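Local structure of secreted RxLR effector peptide protein (5L7S) at residues A12-W17 against F46-R51; Q21-E26 against Q63-L68. The protein binds the host autophagy protein ATG8CL through a C-terminal ATG8-interacting motif and stimulates autophagosome formation in infected plant cells. All blocks are in the same frame, centred on the assembly; numbering follows the deposited sequence.

Contact 1. Residues A12-W17 against F46-R51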
# COMPACT_ATOMS: atom_id res chain seq x y z
N ALA A 12 -18.91 34.82 -1.26
CA ALA A 12 -18.76 35.39 -2.61
C ALA A 12 -17.68 34.69 -3.45
O ALA A 12 -17.87 34.49 -4.65
CB ALA A 12 -18.45 36.88 -2.52
N GLN A 13 -16.56 34.35 -2.81
CA GLN A 13 -15.47 33.60 -3.47
C GLN A 13 -15.96 32.26 -4.02
O GLN A 13 -15.66 31.90 -5.16
CB GLN A 13 -14.30 33.35 -2.50
CG GLN A 13 -13.07 32.75 -3.18
CD GLN A 13 -11.90 32.53 -2.24
OE1 GLN A 13 -10.76 32.86 -2.56
NE2 GLN A 13 -12.17 31.94 -1.07
N LEU A 14 -16.71 31.54 -3.20
CA LEU A 14 -17.35 30.29 -3.60
C LEU A 14 -18.19 30.45 -4.88
O LEU A 14 -18.09 29.64 -5.80
CB LEU A 14 -18.21 29.76 -2.44
CG LEU A 14 -18.98 28.45 -2.61
CD1 LEU A 14 -18.09 27.32 -3.13
CD2 LEU A 14 -19.61 28.06 -1.28
N LYS A 15 -19.00 31.52 -4.94
CA LYS A 15 -19.82 31.80 -6.13
C LYS A 15 -18.94 31.94 -7.37
O LYS A 15 -19.23 31.35 -8.41
CB LYS A 15 -20.66 33.08 -5.97
CG LYS A 15 -21.71 33.03 -4.86
CD LYS A 15 -22.88 32.10 -5.18
CE LYS A 15 -23.68 31.76 -3.93
NZ LYS A 15 -22.89 30.98 -2.92
N VAL A 16 -17.86 32.71 -7.23
CA VAL A 16 -16.92 32.93 -8.33
C VAL A 16 -16.42 31.59 -8.89
O VAL A 16 -16.49 31.38 -10.10
CB VAL A 16 -15.72 33.82 -7.90
CG1 VAL A 16 -14.70 33.95 -9.04
CG2 VAL A 16 -16.21 35.19 -7.43
N TRP A 17 -15.98 30.70 -8.01
CA TRP A 17 -15.48 29.38 -8.43
C TRP A 17 -16.55 28.55 -9.14
O TRP A 17 -16.26 27.89 -10.15
CB TRP A 17 -14.95 28.56 -7.24
CG TRP A 17 -13.79 29.17 -6.48
CD1 TRP A 17 -12.95 30.16 -6.90
CD2 TRP A 17 -13.35 28.80 -5.18
NE1 TRP A 17 -12.02 30.44 -5.93
CE2 TRP A 17 -12.24 29.61 -4.86
CE3 TRP A 17 -13.79 27.85 -4.24
CZ2 TRP A 17 -11.57 29.51 -3.64
CZ3 TRP A 17 -13.11 27.75 -3.03
CH2 TRP A 17 -12.02 28.58 -2.74
N PHE A 46 -9.03 25.08 2.60
CA PHE A 46 -9.44 23.68 2.47
C PHE A 46 -10.95 23.52 2.66
O PHE A 46 -11.61 22.86 1.85
CB PHE A 46 -8.68 22.77 3.44
CG PHE A 46 -8.97 21.31 3.25
CD1 PHE A 46 -8.67 20.68 2.05
CD2 PHE A 46 -9.55 20.55 4.27
CE1 PHE A 46 -8.95 19.33 1.86
CE2 PHE A 46 -9.83 19.21 4.09
CZ PHE A 46 -9.52 18.59 2.88
N VAL A 47 -11.49 24.12 3.72
CA VAL A 47 -12.93 24.06 4.00
C VAL A 47 -13.72 24.58 2.79
O VAL A 47 -14.66 23.93 2.33
CB VAL A 47 -13.32 24.85 5.27
CG1 VAL A 47 -14.82 24.73 5.55
CG2 VAL A 47 -12.51 24.36 6.48
N GLN A 48 -13.30 25.73 2.27
CA GLN A 48 -13.87 26.30 1.04
C GLN A 48 -13.75 25.35 -0.15
O GLN A 48 -14.70 25.19 -0.92
CB GLN A 48 -13.22 27.66 0.71
CG GLN A 48 -13.76 28.84 1.50
CD GLN A 48 -15.10 29.35 0.97
OE1 GLN A 48 -16.15 28.78 1.26
NE2 GLN A 48 -15.06 30.43 0.20
N TRP A 49 -12.59 24.71 -0.29
CA TRP A 49 -12.39 23.71 -1.35
C TRP A 49 -13.40 22.57 -1.26
O TRP A 49 -13.92 22.12 -2.28
CB TRP A 49 -10.96 23.16 -1.35
CG TRP A 49 -10.72 22.19 -2.45
CD1 TRP A 49 -10.53 22.48 -3.76
CD2 TRP A 49 -10.69 20.76 -2.34
NE1 TRP A 49 -10.37 21.32 -4.49
CE2 TRP A 49 -10.46 20.25 -3.64
CE3 TRP A 49 -10.83 19.86 -1.27
CZ2 TRP A 49 -10.37 18.88 -3.90
CZ3 TRP A 49 -10.73 18.50 -1.53
CH2 TRP A 49 -10.50 18.02 -2.84
N LEU A 50 -13.70 22.11 -0.04
CA LEU A 50 -14.72 21.07 0.17
C LEU A 50 -16.10 21.57 -0.23
O LEU A 50 -16.86 20.84 -0.88
CB LEU A 50 -14.73 20.59 1.63
CG LEU A 50 -13.47 19.87 2.13
CD1 LEU A 50 -13.58 19.62 3.62
CD2 LEU A 50 -13.23 18.57 1.38
N ARG A 51 -16.42 22.81 0.14
CA ARG A 51 -17.68 23.44 -0.26
C ARG A 51 -17.84 23.46 -1.79
O ARG A 51 -18.92 23.16 -2.30
CB ARG A 51 -17.82 24.85 0.32
CG ARG A 51 -17.94 24.89 1.84
CD ARG A 51 -18.42 26.24 2.35
NE ARG A 51 -18.23 26.38 3.80
CZ ARG A 51 -17.29 27.12 4.41
NH1 ARG A 51 -16.40 27.83 3.73
NH2 ARG A 51 -17.25 27.14 5.74

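Contact 2. Residues Q21-E26 against Q63-L68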
# COMPACT_ATOMS: atom_id res chain seq x y z
N GLN A 21 -16.76 27.40 -13.18
CA GLN A 21 -16.71 25.97 -13.52
C GLN A 21 -15.28 25.42 -13.48
O GLN A 21 -14.89 24.59 -14.32
CB GLN A 21 -17.38 25.70 -14.86
CG GLN A 21 -18.80 26.25 -14.97
CD GLN A 21 -19.52 25.76 -16.21
OE1 GLN A 21 -18.93 25.63 -17.28
NE2 GLN A 21 -20.81 25.47 -16.07
N ILE A 22 -14.50 25.91 -12.52
CA ILE A 22 -13.13 25.45 -12.30
C ILE A 22 -13.17 24.04 -11.70
O ILE A 22 -13.98 23.77 -10.81
CB ILE A 22 -12.31 26.43 -11.42
CG1 ILE A 22 -10.82 26.08 -11.46
CG2 ILE A 22 -12.82 26.49 -9.98
CD1 ILE A 22 -9.94 27.09 -10.76
N HIS A 23 -12.31 23.15 -12.20
CA HIS A 23 -12.30 21.75 -11.77
C HIS A 23 -11.57 21.65 -10.42
O HIS A 23 -10.52 22.27 -10.26
CB HIS A 23 -11.63 20.87 -12.82
CG HIS A 23 -11.81 19.40 -12.58
ND1 HIS A 23 -10.85 18.62 -11.98
CD2 HIS A 23 -12.85 18.58 -12.84
CE1 HIS A 23 -11.28 17.38 -11.89
NE2 HIS A 23 -12.50 17.32 -12.41
N PRO A 24 -12.12 20.88 -9.45
CA PRO A 24 -11.50 20.89 -8.11
C PRO A 24 -10.02 20.46 -8.04
O PRO A 24 -9.30 20.96 -7.18
CB PRO A 24 -12.39 19.93 -7.30
CG PRO A 24 -13.69 19.91 -8.03
CD PRO A 24 -13.32 20.03 -9.47
N ARG A 25 -9.58 19.55 -8.91
CA ARG A 25 -8.15 19.22 -9.01
C ARG A 25 -7.31 20.46 -9.35
O ARG A 25 -6.25 20.66 -8.75
CB ARG A 25 -7.87 18.08 -10.00
CG ARG A 25 -6.41 17.60 -9.95
CD ARG A 25 -6.16 16.32 -10.73
NE ARG A 25 -6.51 15.12 -9.95
CZ ARG A 25 -7.66 14.43 -10.02
NH1 ARG A 25 -7.82 13.36 -9.25
NH2 ARG A 25 -8.65 14.79 -10.85
N GLU A 26 -7.78 21.27 -10.30
CA GLU A 26 -7.10 22.51 -10.69
C GLU A 26 -7.05 23.51 -9.54
O GLU A 26 -6.00 24.10 -9.28
CB GLU A 26 -7.78 23.19 -11.89
CG GLU A 26 -7.80 22.38 -13.19
CD GLU A 26 -8.70 22.98 -14.26
OE1 GLU A 26 -8.45 22.71 -15.45
OE2 GLU A 26 -9.67 23.71 -13.94
N GLN A 63 -19.30 10.88 -10.05
CA GLN A 63 -18.21 10.47 -10.96
C GLN A 63 -17.38 11.64 -11.52
O GLN A 63 -16.21 11.47 -11.82
CB GLN A 63 -18.72 9.54 -12.09
CG GLN A 63 -19.38 10.22 -13.30
CD GLN A 63 -20.63 11.02 -12.95
OE1 GLN A 63 -21.53 10.53 -12.26
NE2 GLN A 63 -20.69 12.25 -13.44
N ALA A 64 -17.99 12.83 -11.64
CA ALA A 64 -17.28 14.05 -12.07
C ALA A 64 -16.06 14.37 -11.18
O ALA A 64 -15.08 14.94 -11.66
CB ALA A 64 -18.22 15.24 -12.11
N PHE A 65 -16.16 14.04 -9.89
CA PHE A 65 -15.02 14.07 -8.97
C PHE A 65 -15.27 13.11 -7.81
O PHE A 65 -15.83 13.48 -6.77
CB PHE A 65 -14.77 15.50 -8.48
CG PHE A 65 -13.43 15.70 -7.83
CD1 PHE A 65 -12.26 15.49 -8.55
CD2 PHE A 65 -13.34 16.12 -6.50
CE1 PHE A 65 -11.02 15.67 -7.95
CE2 PHE A 65 -12.10 16.31 -5.91
CZ PHE A 65 -10.93 16.09 -6.64
N SER A 66 -14.86 11.85 -8.01
CA SER A 66 -15.23 10.73 -7.15
C SER A 66 -14.63 10.76 -5.75
O SER A 66 -13.79 11.59 -5.43
CB SER A 66 -14.84 9.40 -7.81
OG SER A 66 -13.44 9.18 -7.75
N ASP A 67 -15.11 9.84 -4.91
CA ASP A 67 -14.51 9.57 -3.60
C ASP A 67 -13.04 9.20 -3.75
O ASP A 67 -12.19 9.72 -3.02
CB ASP A 67 -15.25 8.44 -2.87
CG ASP A 67 -16.60 8.86 -2.31
OD1 ASP A 67 -17.04 10.00 -2.57
OD2 ASP A 67 -17.23 8.06 -1.60
N LEU A 68 -12.74 8.33 -4.71
CA LEU A 68 -11.37 7.88 -4.95
C LEU A 68 -10.48 9.00 -5.50
O LEU A 68 -9.33 9.14 -5.06
CB LEU A 68 -11.34 6.66 -5.86
CG LEU A 68 -12.03 5.39 -5.32
CD1 LEU A 68 -11.76 4.23 -6.27
CD2 LEU A 68 -11.58 5.04 -3.91

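Contact 1. Residues A12-W17 against F46-R51
Q48 reaches out from the segment 46-51 and meets three residues of 12-17 at once. Its CB sits against the far corner of the W17 indole, 3.7 Å from W17 CZ3. The Q48 carbonyl oxygen lies at the edge of the same ring and near its plane, so the indole turns its six-membered rim, and not a face, to the helix opposite. W17 gets there with CG beside its backbone N (chi1 -60°), and one face of the indole lies under CG of Q13, a turn earlier. Beyond CB, Q48 bends at chi2 and brings its amide to Q13 and L14. Q48 NE2 is 3.5 Å from Q13 NE2, but both are donors and the approach is not a bond, although the amide planes are nearly coplanar. The Q48 amide is gripped at both ends: NE2 gives its hydrogen to the carbonyl oxygen of E10 on the partner helix, and OE1 accepts from NH1 of R51 on its own helix at 2.7 Å. That oxygen lies close to the guanidinium plane. R51 also belongs to the apolar part of the interface, with its CB 4.0 Å from L14 CD2 and the two side chains crossing at about a right angle, before its charged end leads away from 12-17. L14 and Q48 have the closest CA atoms, 7.0 Å apart. The helix axes approach to 10.4 Å and cross at -47°, bridged by these side chains. The contact packs the first helix against helix 44-60 in the presumed WY-domain 1 bundle. Helix 24-30 completes this corner, L27 touching both W17 and W49, while the other side of helix 44-60 turns F46 and L50 toward helix 80-91, and F46 and W49 toward helix 67-75.

Contact 2. Residues Q21-E26 against Q63-L68
P24 and F65 mark the nearest backbone approach of two connecting turns, their CA atoms 7.7 Å apart. Each turn leads into a helix. On one side, Q21, with positive phi, ends helix 9-20 in a Schellman motif, and H23 then takes the N-cap position of helix 24-30. E26 folds back to accept the H23 backbone N-H on OE2 at 3.2 Å, from above the carboxylate plane. On the other side, S66 is the N-cap of helix 67-75, with OG accepting from the backbone N of D69. F65, just before it, has an extended backbone; its CB points toward 21-26, and CG lies anti to the backbone N (chi1 -165°). Three consecutive residues gather round that ring. P24 lays CB over one face in a CH-pi contact, 4.0 Å from the ring centroid and 17° off the normal. R25, bent at chi3, comes to the rim instead: its NH2 stands 3.8 Å from F65 CE1, near the phenyl plane, so this is a guanidinium at an aromatic edge. Seen from R25, CE1 lies over a face of the guanidinium. H23 approaches obliquely, its CE1 4.0 Å from F65 CD1, and the NE2 edge of its ring faces A64 O, close but not hydrogen-bonded. Helix 44-60 backs the contact: F56 touches H23, P24 and A64, and R57 bonds the F65 carbonyl oxygen and forms a salt bridge with D67. Between the two segments, then, P24 against F65 is the apolar core, bordered by polar R25 and H23 without a bond. The H23 N-H with E26 OE2, and S66 OG, serve helix starts, while the phenyl ring works alongside R57's bonds to join the regions assigned as WY-domains 1 and 2.

W49 joins the two contacts, whose centres lie 13 Å apart. It leaves helix 44-60 on the side turned from 12-17, so contact 1 barely uses it. Its NE1 donates to the carbonyl oxygen of P24 at 2.9 Å, and its CZ2 packs 3.7 Å from F65 CE2, tying contact 1 to both halves of contact 2. An edge-to-face pair with F28 adds to this buried indole. The chain also links them directly, since helix 9-20 runs through the turn 21-23 into helix 24-30, with W17 O 3.7 Å from I22 CG2. The ATG8-interacting motif follows the last modelled residue, and neither contact belongs to it.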